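Local atomic coordinates of periplasmic protein-probably involved in high-affinity Fe2+ transport (Escherichia coli F11, PDB entry 5I0Y), a protein that binds copper in the periplasm and probably takes part in iron uptake, its copper site being required for iron transport. Residues W64-V75 with P96-M105. The protein carries 1 engineered substitution. Residues are numbered along the deposited sequence; the frame is centred on the assembly and turned at random. Where two conformers were deposited one is given.
Sequences WIPYLTISYTLV and PHYGANIKMM. With CU (copper (II) ion), chain D.
The phenol of Tyr98 fills a hollow walled by Trp64, Leu68 and Ile70 and floored by the backbone turn of 65-68. Trp64 CZ2 rides over one ring face, 3.4 Å from Tyr98 CZ, the two planes tilted by 30° and the rings offset, with little shared area. Over the opposite face the Ile70 methyl CD1 makes a CH-pi contact, 4.0 Å from the centroid of the Tyr98 ring. The hydroxyl plugs into the turn: Tyr98 OH donates to Ile65 O (2.6 Å) on a lone pair in the carbonyl plane, and Leu68 N donates back to Tyr98 OH (3.0 Å) along a nearly straight line. Two bonds thus grip the buried oxygen, while Trp64 and Ile70 hold the ring's faces. With its CG anti to the backbone N (chi1 -170°), the Trp64 indole reaches between Tyr98 and Pro96, whose CB sits over the other indole face, 3.5 Å from the six-ring centroid of Trp64. At the far end the filling is mostly apolar: Ile102 CG2 touches Tyr72 OH (3.3 Å), itself bonded to Gln83, while Leu74 CD2 meets Ile102 CD1 and Met104 SD. His97, its CB turned away from segment 64-75, binds copper through NE2 with His44, Met90 and His127 of the second subunit. Segments 69-75 and 96-102 run 37° from parallel, axes 8.4 Å apart, and face each other across the core of the beta sandwich; the broken strand 82-92 pairs antiparallel with both, strand 108-117 flanks the former and strand 43-51 the latter.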
loop_
_atom_site.group_PDB
_atom_site.type_symbol
_atom_site.label_atom_id
_atom_site.label_comp_id
_atom_site.label_asym_id
_atom_site.label_seq_id
_atom_site.Cartn_x
_atom_site.Cartn_y
_atom_site.Cartn_z
ATOM N N TRP B 64 -3.777 5.071 -5.595
ATOM C CA TRP B 64 -4.189 3.831 -4.967
ATOM C C TRP B 64 -4.467 4.026 -3.497
ATOM O O TRP B 64 -3.813 4.824 -2.818
ATOM C CB TRP B 64 -3.089 2.794 -5.141
ATOM C CG TRP B 64 -3.495 1.415 -4.738
ATOM C CD1 TRP B 64 -4.620 0.717 -5.152
ATOM C CD2 TRP B 64 -2.806 0.527 -3.817
ATOM N NE1 TRP B 64 -4.671 -0.516 -4.586
ATOM C CE2 TRP B 64 -3.602 -0.703 -3.767
ATOM C CE3 TRP B 64 -1.639 0.607 -3.070
ATOM C CZ2 TRP B 64 -3.220 -1.802 -3.009
ATOM C CZ3 TRP B 64 -1.272 -0.514 -2.295
ATOM C CH2 TRP B 64 -2.049 -1.674 -2.256
ATOM N N ILE B 65 -5.468 3.329 -2.976
ATOM C CA ILE B 65 -5.703 3.391 -1.534
ATOM C C ILE B 65 -5.048 2.150 -0.918
ATOM O O ILE B 65 -5.511 1.040 -1.142
ATOM C CB ILE B 65 -7.205 3.411 -1.209
ATOM C CG1 ILE B 65 -7.930 4.576 -1.925
ATOM C CG2 ILE B 65 -7.394 3.478 0.304
ATOM C CD1 ILE B 65 -7.474 5.980 -1.553
ATOM N N PRO B 66 -3.952 2.338 -0.153
ATOM C CA PRO B 66 -3.199 1.221 0.428
ATOM C C PRO B 66 -3.724 0.806 1.791
ATOM O O PRO B 66 -4.543 1.521 2.387
ATOM C CB PRO B 66 -1.793 1.820 0.563
ATOM C CG PRO B 66 -2.066 3.244 0.971
ATOM C CD PRO B 66 -3.348 3.634 0.228
ATOM N N TYR B 67 -3.286 -0.359 2.261
ATOM C CA TYR B 67 -3.571 -0.846 3.634
ATOM C C TYR B 67 -5.036 -1.170 3.887
ATOM O O TYR B 67 -5.455 -1.246 5.044
ATOM C CB TYR B 67 -3.008 0.106 4.710
ATOM C CG TYR B 67 -1.510 0.156 4.644
ATOM C CD1 TYR B 67 -0.730 -0.792 5.310
ATOM C CD2 TYR B 67 -0.875 1.141 3.903
ATOM C CE1 TYR B 67 0.661 -0.742 5.239
ATOM C CE2 TYR B 67 0.507 1.189 3.821
ATOM C CZ TYR B 67 1.255 0.256 4.479
ATOM O OH TYR B 67 2.626 0.354 4.367
ATOM N N LEU B 68 -5.802 -1.429 2.829
ATOM C CA LEU B 68 -7.189 -1.852 3.035
ATOM C C LEU B 68 -7.249 -3.333 3.415
ATOM O O LEU B 68 -6.335 -4.104 3.124
ATOM C CB LEU B 68 -8.025 -1.613 1.779
ATOM C CG LEU B 68 -8.173 -0.144 1.386
ATOM C CD1 LEU B 68 -8.945 -0.014 0.082
ATOM C CD2 LEU B 68 -8.834 0.694 2.471
ATOM N N THR B 69 -8.347 -3.741 4.058
ATOM C CA THR B 69 -8.632 -5.137 4.337
ATOM C C THR B 69 -9.941 -5.436 3.620
ATOM O O THR B 69 -10.961 -4.781 3.850
ATOM C CB THR B 69 -8.774 -5.355 5.838
ATOM O OG1 THR B 69 -7.545 -4.943 6.451
ATOM C CG2 THR B 69 -9.038 -6.834 6.153
ATOM N N ILE B 70 -9.903 -6.432 2.752
ATOM C CA ILE B 70 -11.029 -6.694 1.866
ATOM C C ILE B 70 -11.295 -8.172 1.781
ATOM O O ILE B 70 -10.382 -8.965 1.468
ATOM C CB ILE B 70 -10.806 -6.135 0.443
ATOM C CG1 ILE B 70 -10.399 -4.670 0.517
ATOM C CG2 ILE B 70 -12.071 -6.309 -0.402
ATOM C CD1 ILE B 70 -10.027 -4.083 -0.828
ATOM N N SER B 71 -12.546 -8.536 2.055
ATOM C CA SER B 71 -13.027 -9.889 1.804
ATOM C C SER B 71 -14.162 -9.816 0.783
ATOM O O SER B 71 -14.654 -8.735 0.474
ATOM C CB SER B 71 -13.466 -10.608 3.077
ATOM O OG SER B 71 -14.579 -9.978 3.659
ATOM N N TYR B 72 -14.532 -10.960 0.231
ATOM C CA TYR B 72 -15.588 -10.989 -0.771
ATOM C C TYR B 72 -16.606 -12.085 -0.484
ATOM O O TYR B 72 -16.298 -13.083 0.157
ATOM C CB TYR B 72 -14.993 -11.164 -2.194
ATOM C CG TYR B 72 -14.401 -12.539 -2.431
ATOM C CD1 TYR B 72 -15.212 -13.610 -2.823
ATOM C CD2 TYR B 72 -13.045 -12.785 -2.213
ATOM C CE1 TYR B 72 -14.692 -14.874 -3.028
ATOM C CE2 TYR B 72 -12.513 -14.057 -2.418
ATOM C CZ TYR B 72 -13.356 -15.093 -2.805
ATOM O OH TYR B 72 -12.887 -16.373 -3.010
ATOM N N THR B 73 -17.813 -11.882 -1.006
ATOM C CA THR B 73 -18.845 -12.915 -1.022
ATOM C C THR B 73 -19.334 -12.992 -2.453
ATOM O O THR B 73 -19.857 -12.014 -2.975
ATOM C CB THR B 73 -20.015 -12.575 -0.081
ATOM O OG1 THR B 73 -19.514 -12.389 1.246
ATOM C CG2 THR B 73 -21.051 -13.709 -0.082
ATOM N N LEU B 74 -19.133 -14.143 -3.081
ATOM C CA LEU B 74 -19.446 -14.352 -4.484
ATOM C C LEU B 74 -20.613 -15.317 -4.581
ATOM O O LEU B 74 -20.607 -16.369 -3.949
ATOM C CB LEU B 74 -18.215 -14.942 -5.190
ATOM C CG LEU B 74 -18.273 -15.262 -6.686
ATOM C CD1 LEU B 74 -18.406 -13.961 -7.483
ATOM C CD2 LEU B 74 -17.045 -16.076 -7.107
ATOM N N VAL B 75 -21.604 -14.951 -5.386
ATOM C CA VAL B 75 -22.810 -15.766 -5.520
ATOM C C VAL B 75 -23.109 -15.967 -6.993
ATOM O O VAL B 75 -23.207 -15.011 -7.755
ATOM C CB VAL B 75 -24.036 -15.130 -4.793
ATOM C CG1 VAL B 75 -25.291 -15.985 -4.961
ATOM C CG2 VAL B 75 -23.747 -14.896 -3.316
ATOM N N PRO B 96 -0.301 -1.571 -8.128
ATOM C CA PRO B 96 -0.834 -2.328 -6.986
ATOM C C PRO B 96 -2.341 -2.525 -7.060
ATOM O O PRO B 96 -3.045 -1.728 -7.681
ATOM C CB PRO B 96 -0.487 -1.420 -5.795
ATOM C CG PRO B 96 -0.426 -0.049 -6.375
ATOM C CD PRO B 96 0.149 -0.216 -7.763
ATOM N N HIS B 97 -2.823 -3.582 -6.418
ATOM C CA HIS B 97 -4.272 -3.855 -6.331
ATOM C C HIS B 97 -4.518 -4.769 -5.164
ATOM O O HIS B 97 -3.583 -5.099 -4.418
ATOM C CB HIS B 97 -4.786 -4.450 -7.667
ATOM C CG HIS B 97 -4.209 -5.800 -7.980
ATOM N ND1 HIS B 97 -3.318 -6.008 -8.982
ATOM C CD2 HIS B 97 -4.380 -7.023 -7.350
ATOM C CE1 HIS B 97 -2.963 -7.309 -8.985
ATOM N NE2 HIS B 97 -3.595 -7.929 -7.989
ATOM N N TYR B 98 -5.786 -5.148 -4.960
ATOM C CA TYR B 98 -6.111 -6.234 -4.024
ATOM C C TYR B 98 -6.716 -7.381 -4.804
ATOM O O TYR B 98 -7.515 -7.147 -5.700
ATOM C CB TYR B 98 -7.094 -5.765 -2.932
ATOM C CG TYR B 98 -6.579 -4.579 -2.156
ATOM C CD1 TYR B 98 -5.786 -4.764 -1.017
ATOM C CD2 TYR B 98 -6.879 -3.289 -2.564
ATOM C CE1 TYR B 98 -5.309 -3.674 -0.305
ATOM C CE2 TYR B 98 -6.404 -2.182 -1.859
ATOM C CZ TYR B 98 -5.615 -2.384 -0.734
ATOM O OH TYR B 98 -5.139 -1.289 -0.043
ATOM N N GLY B 99 -6.351 -8.618 -4.490
ATOM C CA GLY B 99 -6.915 -9.714 -5.265
ATOM C C GLY B 99 -6.595 -11.087 -4.759
ATOM O O GLY B 99 -5.978 -11.242 -3.713
ATOM N N ALA B 100 -7.076 -12.083 -5.504
ATOM C CA ALA B 100 -6.857 -13.507 -5.177
ATOM C C ALA B 100 -7.239 -14.355 -6.367
ATOM O O ALA B 100 -8.208 -14.060 -7.066
ATOM C CB ALA B 100 -7.666 -13.953 -3.959
ATOM N N ASN B 101 -6.478 -15.421 -6.610
ATOM C CA ASN B 101 -6.938 -16.480 -7.514
ATOM C C ASN B 101 -8.141 -17.160 -6.874
ATOM O O ASN B 101 -8.130 -17.471 -5.679
ATOM C CB ASN B 101 -5.859 -17.534 -7.712
ATOM C CG ASN B 101 -4.773 -17.106 -8.682
ATOM O OD1 ASN B 101 -4.857 -16.084 -9.387
ATOM N ND2 ASN B 101 -3.742 -17.949 -8.771
ATOM N N ILE B 102 -9.153 -17.405 -7.690
ATOM C CA ILE B 102 -10.328 -18.109 -7.217
ATOM C C ILE B 102 -10.843 -19.100 -8.260
ATOM O O ILE B 102 -10.645 -18.939 -9.466
ATOM C CB ILE B 102 -11.470 -17.147 -6.805
ATOM C CG1 ILE B 102 -11.983 -16.393 -8.021
ATOM C CG2 ILE B 102 -11.048 -16.181 -5.689
ATOM C CD1 ILE B 102 -13.319 -15.719 -7.764
ATOM N N LYS B 103 -11.512 -20.131 -7.759
ATOM C CA LYS B 103 -12.241 -21.032 -8.621
ATOM C C LYS B 103 -13.651 -20.485 -8.713
ATOM O O LYS B 103 -14.278 -20.231 -7.691
ATOM C CB LYS B 103 -12.224 -22.450 -8.043
ATOM C CG LYS B 103 -12.802 -23.512 -8.964
ATOM C CD LYS B 103 -12.908 -24.858 -8.266
ATOM C CE LYS B 103 -13.916 -25.748 -8.976
ATOM N NZ LYS B 103 -15.296 -25.194 -8.847
ATOM N N MET B 104 -14.119 -20.267 -9.935
ATOM C CA MET B 104 -15.496 -19.834 -10.170
ATOM C C MET B 104 -16.475 -21.003 -9.997
ATOM O O MET B 104 -16.074 -22.136 -9.746
ATOM C CB MET B 104 -15.604 -19.168 -11.540
ATOM C CG MET B 104 -14.893 -17.813 -11.602
ATOM S SD MET B 104 -15.612 -16.517 -10.559
ATOM C CE MET B 104 -16.998 -16.018 -11.574
ATOM N N MET B 105 -17.761 -20.707 -10.143
ATOM C CA MET B 105 -18.809 -21.684 -9.896
ATOM C C MET B 105 -19.674 -21.848 -11.145
ATOM O O MET B 105 -20.911 -21.861 -11.077
ATOM C CB MET B 105 -19.616 -21.261 -8.662
ATOM C CG MET B 105 -18.722 -21.023 -7.452
ATOM S SD MET B 105 -19.554 -20.488 -5.950
ATOM C CE MET B 105 -19.703 -18.721 -6.192
HETATM CU CU CU D . -3.168 -9.900 -7.687
#